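Local structure of IscA (1X0G) at residues Q10-L15 with G88-H93; D54-S59 with T63-A68. The protein binds a [2Fe-2S] cluster and probably serves as a scaffold on which iron-sulfur clusters are assembled. All blocks are in the same frame, centred on the assembly; numbering follows the deposited sequence.

Contact 1. Residues Q10-L15 with G88-H93; sequences QELERL and GAFRFH
F90 pushes the CZ end of its ring between E11 and L12, joining helix 6-15 to strand 89-93, an outermost strand, within this chain, of the small mixed sheet in this HesB/IscA fold. L12 CD2 lies 3.9 Å from F90 CZ, and E11 CG approaches the same carbon at 4.0 Å. Both aliphatic groups come to the ring obliquely, and no hydrogen bond crosses between the two segments. F90 has CG anti to its own carbonyl carbon (chi1 -66°), a torsion that carries the ring out from the strand to the helix. Further out, Y81 on the neighbouring strand 78-82 meets the ring edge-to-face, and L44 of the same chain and L85 of the second subunit also pack on F90. L12 also packs on L46 and W62 of the larger sheet. The strand itself is fixed by backbone hydrogen bonds of A89 with I82 and R91 with D80. G88 precedes it with phi 135°, where a CB would press on the preceding carbonyl oxygen. With CG anti to the backbone N (chi1 175°), E11 lays this methylene against F90; the bend at chi2 then turns the carboxylate off, its nearer oxygen, OE2, standing 5.3 Å from F90 CZ.

Contact 2. Residues D54-S59 with T63-A68; sequences DLLTQS and TIAIAA
T63 has OG1 beside its backbone N and CG2 anti to it (chi1 -41°), while the Q58 chain folds at chi2 (27°), laying the two side chains alongside each other and pointing the same way. T63 OG1 donates to Q58 OE1 at 3.1 Å, from above the amide plane, 36° out of it. A valine in place of T63 would probably leave Q58 OE1 without this donor and the amide freer to turn. Beneath lies an antiparallel beta hairpin in which Q58-T63 and L56-A65 are non-hydrogen-bonded pairs, L55-I66 and T57-I64 hydrogen-bonded ones. L55 N reaches I66 O at 2.9 Å in a nearly straight bond, I66 N returns to L55 O, and T57 and I64 repeat the exchange. On the face with Q58 and T63, L56 CD2 touches A65 CB at 3.9 Å; on the other, I64 CD1 approaches S59 N at 4.1 Å. Where the ladder ends, D54 OD1 comes within 3.4 Å of A67 CA, and OD2 forms a salt bridge with R29. The hairpin is thus joined chiefly by reciprocal backbone bonds, with a side-chain bond near the turn and a buried carboxylate, its charge met by an arginine, near the other end.

Along the chain the order is 10-15, 54-59, 63-68, 88-93, so the hairpin of contact 2 falls within the span that contact 1 brings together. Their centres are 16 Å apart and the nearest atoms about 6 Å, without touching. Contact 1 sets helix 6-15 against the three-stranded sheet; contact 2 forms one border of the six-stranded sheet, with 55-59 outermost within this chain. L12 connects them indirectly, since it also packs on W62, the residue just before 63-68. The F90 side chain lies about 12 Å from the bound [2Fe-2S] cluster, whereas contact 2 is away from the annotated sites, so contact 1 is the one nearer the cluster.

Contact 1. Residues Q10-L15 with G88-H93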
loop_
_atom_site.group_PDB
_atom_site.type_symbol
_atom_site.label_atom_id
_atom_site.label_comp_id
_atom_site.label_asym_id
_atom_site.label_seq_id
_atom_site.Cartn_x
_atom_site.Cartn_y
_atom_site.Cartn_z
ATOM N N GLN C 10 31.166 -9.430 -6.520
ATOM C CA GLN C 10 32.374 -8.665 -6.230
ATOM C C GLN C 10 32.026 -7.484 -5.368
ATOM O O GLN C 10 32.733 -7.189 -4.405
ATOM C CB GLN C 10 33.011 -8.201 -7.552
ATOM C CG GLN C 10 34.146 -7.178 -7.494
ATOM C CD GLN C 10 35.059 -7.349 -8.713
ATOM O OE1 GLN C 10 34.603 -7.830 -9.765
ATOM N NE2 GLN C 10 36.359 -6.999 -8.573
ATOM N N GLU C 11 30.932 -6.819 -5.721
ATOM C CA GLU C 11 30.482 -5.720 -4.946
ATOM C C GLU C 11 29.962 -6.194 -3.610
ATOM O O GLU C 11 30.155 -5.537 -2.599
ATOM C CB GLU C 11 29.351 -5.039 -5.674
ATOM C CG GLU C 11 28.710 -3.903 -4.880
ATOM C CD GLU C 11 29.603 -2.694 -4.686
ATOM O OE1 GLU C 11 30.793 -2.629 -5.149
ATOM O OE2 GLU C 11 29.081 -1.785 -4.050
ATOM N N LEU C 12 29.290 -7.329 -3.595
ATOM C CA LEU C 12 28.888 -7.873 -2.325
ATOM C C LEU C 12 30.017 -8.210 -1.382
ATOM O O LEU C 12 29.901 -7.951 -0.202
ATOM C CB LEU C 12 28.006 -9.074 -2.496
ATOM C CG LEU C 12 26.673 -8.544 -2.979
ATOM C CD1 LEU C 12 25.841 -9.706 -3.341
ATOM C CD2 LEU C 12 25.981 -7.675 -1.942
ATOM N N GLU C 13 31.114 -8.768 -1.850
ATOM C CA GLU C 13 32.160 -9.022 -0.860
ATOM C C GLU C 13 32.824 -7.735 -0.391
ATOM O O GLU C 13 33.466 -7.719 0.680
ATOM C CB GLU C 13 33.202 -10.031 -1.317
ATOM C CG GLU C 13 33.714 -9.730 -2.677
ATOM C CD GLU C 13 33.641 -10.944 -3.565
ATOM O OE1 GLU C 13 32.896 -11.894 -3.198
ATOM O OE2 GLU C 13 34.325 -10.950 -4.623
ATOM N N ARG C 14 32.675 -6.677 -1.189
ATOM C CA ARG C 14 33.273 -5.378 -0.918
ATOM C C ARG C 14 32.631 -4.737 0.302
ATOM O O ARG C 14 33.315 -4.161 1.133
ATOM C CB ARG C 14 33.079 -4.453 -2.122
ATOM C CG ARG C 14 34.297 -3.552 -2.415
ATOM C CD ARG C 14 33.855 -2.113 -2.620
ATOM N NE ARG C 14 33.999 -1.348 -1.383
ATOM C CZ ARG C 14 33.012 -0.706 -0.746
ATOM N NH1 ARG C 14 31.760 -0.711 -1.217
ATOM N NH2 ARG C 14 33.288 -0.038 0.378
ATOM N N LEU C 15 31.311 -4.853 0.390
ATOM C CA LEU C 15 30.529 -4.288 1.477
ATOM C C LEU C 15 30.566 -5.183 2.715
ATOM O O LEU C 15 30.359 -4.711 3.843
ATOM C CB LEU C 15 29.087 -4.115 1.016
ATOM C CG LEU C 15 28.912 -3.357 -0.296
ATOM C CD1 LEU C 15 27.702 -3.845 -1.055
ATOM C CD2 LEU C 15 28.833 -1.855 -0.012
ATOM N N GLY C 88 27.767 3.076 -7.898
ATOM C CA GLY C 88 27.379 1.882 -8.593
ATOM C C GLY C 88 25.966 1.701 -8.160
ATOM O O GLY C 88 25.486 2.442 -7.342
ATOM N N ALA C 89 25.294 0.707 -8.706
ATOM C CA ALA C 89 23.955 0.323 -8.265
ATOM C C ALA C 89 23.685 -1.083 -8.759
ATOM O O ALA C 89 24.143 -1.485 -9.838
ATOM C CB ALA C 89 22.923 1.264 -8.780
ATOM N N PHE C 90 22.958 -1.842 -7.957
ATOM C CA PHE C 90 22.411 -3.112 -8.420
ATOM C C PHE C 90 21.403 -2.901 -9.483
ATOM O O PHE C 90 20.745 -1.892 -9.466
ATOM C CB PHE C 90 21.786 -3.853 -7.257
ATOM C CG PHE C 90 22.799 -4.253 -6.271
ATOM C CD1 PHE C 90 23.015 -3.478 -5.129
ATOM C CD2 PHE C 90 23.653 -5.338 -6.548
ATOM C CE1 PHE C 90 24.041 -3.817 -4.256
ATOM C CE2 PHE C 90 24.646 -5.729 -5.641
ATOM C CZ PHE C 90 24.855 -4.967 -4.509
ATOM N N ARG C 91 21.323 -3.852 -10.414
ATOM C CA ARG C 91 20.331 -3.847 -11.477
ATOM C C ARG C 91 19.628 -5.101 -11.326
ATOM O O ARG C 91 20.236 -6.080 -10.960
ATOM C CB ARG C 91 20.975 -3.932 -12.872
ATOM C CG ARG C 91 21.376 -2.650 -13.479
ATOM C CD ARG C 91 20.225 -1.618 -13.621
ATOM N NE ARG C 91 20.814 -0.430 -14.252
ATOM C CZ ARG C 91 21.520 0.497 -13.597
ATOM N NH1 ARG C 91 21.667 0.392 -12.266
ATOM N NH2 ARG C 91 22.078 1.516 -14.275
ATOM N N PHE C 92 18.368 -5.115 -11.707
ATOM C CA PHE C 92 17.563 -6.322 -11.612
ATOM C C PHE C 92 16.857 -6.656 -12.877
ATOM O O PHE C 92 16.255 -5.814 -13.507
ATOM C CB PHE C 92 16.489 -6.056 -10.618
ATOM C CG PHE C 92 17.016 -5.788 -9.285
ATOM C CD1 PHE C 92 17.314 -4.489 -8.892
ATOM C CD2 PHE C 92 17.280 -6.828 -8.415
ATOM C CE1 PHE C 92 17.824 -4.239 -7.608
ATOM C CE2 PHE C 92 17.795 -6.560 -7.111
ATOM C CZ PHE C 92 18.044 -5.297 -6.720
ATOM N N HIS C 93 16.884 -7.902 -13.242
ATOM C CA HIS C 93 16.169 -8.272 -14.408
ATOM C C HIS C 93 15.231 -9.333 -13.863
ATOM O O HIS C 93 15.674 -10.392 -13.397
ATOM C CB HIS C 93 17.139 -8.805 -15.451
ATOM C CG HIS C 93 18.231 -7.839 -15.785
ATOM N ND1 HIS C 93 18.067 -6.825 -16.707
ATOM C CD2 HIS C 93 19.508 -7.735 -15.328
ATOM C CE1 HIS C 93 19.194 -6.137 -16.796
ATOM N NE2 HIS C 93 20.077 -6.659 -15.963
#

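Contact 2. Residues D54-S59 with T63-A68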
loop_
_atom_site.group_PDB
_atom_site.type_symbol
_atom_site.label_atom_id
_atom_site.label_comp_id
_atom_site.label_asym_id
_atom_site.label_seq_id
_atom_site.Cartn_x
_atom_site.Cartn_y
_atom_site.Cartn_z
ATOM N N ASP C 54 12.992 -19.126 4.421
ATOM C CA ASP C 54 13.377 -18.539 3.133
ATOM C C ASP C 54 13.826 -19.605 2.140
ATOM O O ASP C 54 14.234 -20.728 2.497
ATOM C CB ASP C 54 14.579 -17.599 3.295
ATOM C CG ASP C 54 14.270 -16.304 4.025
ATOM O OD1 ASP C 54 13.074 -15.908 4.045
ATOM O OD2 ASP C 54 15.244 -15.677 4.555
ATOM N N LEU C 55 13.840 -19.197 0.884
ATOM C CA LEU C 55 14.294 -20.073 -0.178
ATOM C C LEU C 55 15.717 -19.794 -0.540
ATOM O O LEU C 55 16.071 -18.728 -1.068
ATOM C CB LEU C 55 13.357 -20.048 -1.404
ATOM C CG LEU C 55 11.952 -20.542 -0.965
ATOM C CD1 LEU C 55 10.887 -20.173 -1.932
ATOM C CD2 LEU C 55 11.891 -22.090 -0.550
ATOM N N LEU C 56 16.540 -20.788 -0.247
ATOM C CA LEU C 56 17.966 -20.650 -0.419
ATOM C C LEU C 56 18.410 -20.922 -1.851
ATOM O O LEU C 56 17.842 -21.783 -2.518
ATOM C CB LEU C 56 18.666 -21.578 0.600
ATOM C CG LEU C 56 18.051 -21.157 1.939
ATOM C CD1 LEU C 56 18.382 -22.041 3.107
ATOM C CD2 LEU C 56 18.335 -19.688 2.264
ATOM N N THR C 57 19.405 -20.177 -2.327
ATOM C CA THR C 57 20.087 -20.509 -3.577
ATOM C C THR C 57 21.528 -20.226 -3.308
ATOM O O THR C 57 21.838 -19.216 -2.696
ATOM C CB THR C 57 19.587 -19.720 -4.841
ATOM O OG1 THR C 57 18.221 -19.271 -4.680
ATOM C CG2 THR C 57 19.628 -20.592 -6.054
ATOM N N GLN C 58 22.386 -21.168 -3.715
ATOM C CA GLN C 58 23.845 -21.096 -3.582
ATOM C C GLN C 58 24.476 -20.630 -4.867
ATOM O O GLN C 58 24.409 -21.362 -5.848
ATOM C CB GLN C 58 24.436 -22.505 -3.317
ATOM C CG GLN C 58 24.705 -22.863 -1.850
ATOM C CD GLN C 58 23.775 -22.075 -0.944
ATOM O OE1 GLN C 58 24.054 -20.908 -0.629
ATOM N NE2 GLN C 58 22.624 -22.677 -0.581
ATOM N N SER C 59 25.111 -19.452 -4.885
ATOM C CA SER C 59 25.964 -19.102 -6.030
ATOM C C SER C 59 27.360 -18.535 -5.698
ATOM O O SER C 59 27.497 -17.590 -4.927
ATOM C CB SER C 59 25.226 -18.161 -6.982
ATOM O OG SER C 59 25.890 -18.196 -8.228
ATOM N N THR C 63 25.460 -17.410 -0.267
ATOM C CA THR C 63 24.089 -17.836 -0.031
ATOM C C THR C 63 23.066 -16.745 -0.335
ATOM O O THR C 63 23.189 -15.588 0.089
ATOM C CB THR C 63 23.897 -18.370 1.379
ATOM O OG1 THR C 63 25.038 -19.196 1.749
ATOM C CG2 THR C 63 22.609 -19.172 1.422
ATOM N N ILE C 64 22.054 -17.121 -1.099
ATOM C CA ILE C 64 21.083 -16.163 -1.498
ATOM C C ILE C 64 19.735 -16.564 -1.018
ATOM O O ILE C 64 19.231 -17.624 -1.374
ATOM C CB ILE C 64 21.083 -15.984 -2.970
ATOM C CG1 ILE C 64 22.290 -15.142 -3.389
ATOM C CG2 ILE C 64 19.874 -15.178 -3.363
ATOM C CD1 ILE C 64 23.559 -15.906 -3.661
ATOM N N ALA C 65 19.149 -15.701 -0.190
ATOM C CA ALA C 65 17.920 -16.032 0.532
ATOM C C ALA C 65 16.748 -15.197 0.006
ATOM O O ALA C 65 16.766 -13.953 0.096
ATOM C CB ALA C 65 18.130 -15.780 1.945
ATOM N N ILE C 66 15.740 -15.864 -0.548
ATOM C CA ILE C 66 14.575 -15.165 -1.029
ATOM C C ILE C 66 13.446 -15.323 -0.025
ATOM O O ILE C 66 13.115 -16.454 0.371
ATOM C CB ILE C 66 14.127 -15.793 -2.363
ATOM C CG1 ILE C 66 15.300 -15.929 -3.349
ATOM C CG2 ILE C 66 12.961 -14.983 -3.023
ATOM C CD1 ILE C 66 15.822 -14.599 -3.873
ATOM N N ALA C 67 12.836 -14.222 0.405
ATOM C CA ALA C 67 11.691 -14.306 1.339
ATOM C C ALA C 67 10.554 -15.083 0.717
ATOM O O ALA C 67 10.111 -14.750 -0.361
ATOM C CB ALA C 67 11.215 -12.965 1.603
ATOM N N ALA C 68 10.056 -16.098 1.390
ATOM C CA ALA C 68 9.089 -17.056 0.792
ATOM C C ALA C 68 7.805 -16.458 0.228
ATOM O O ALA C 68 7.276 -16.945 -0.774
ATOM C CB ALA C 68 8.770 -18.180 1.746
#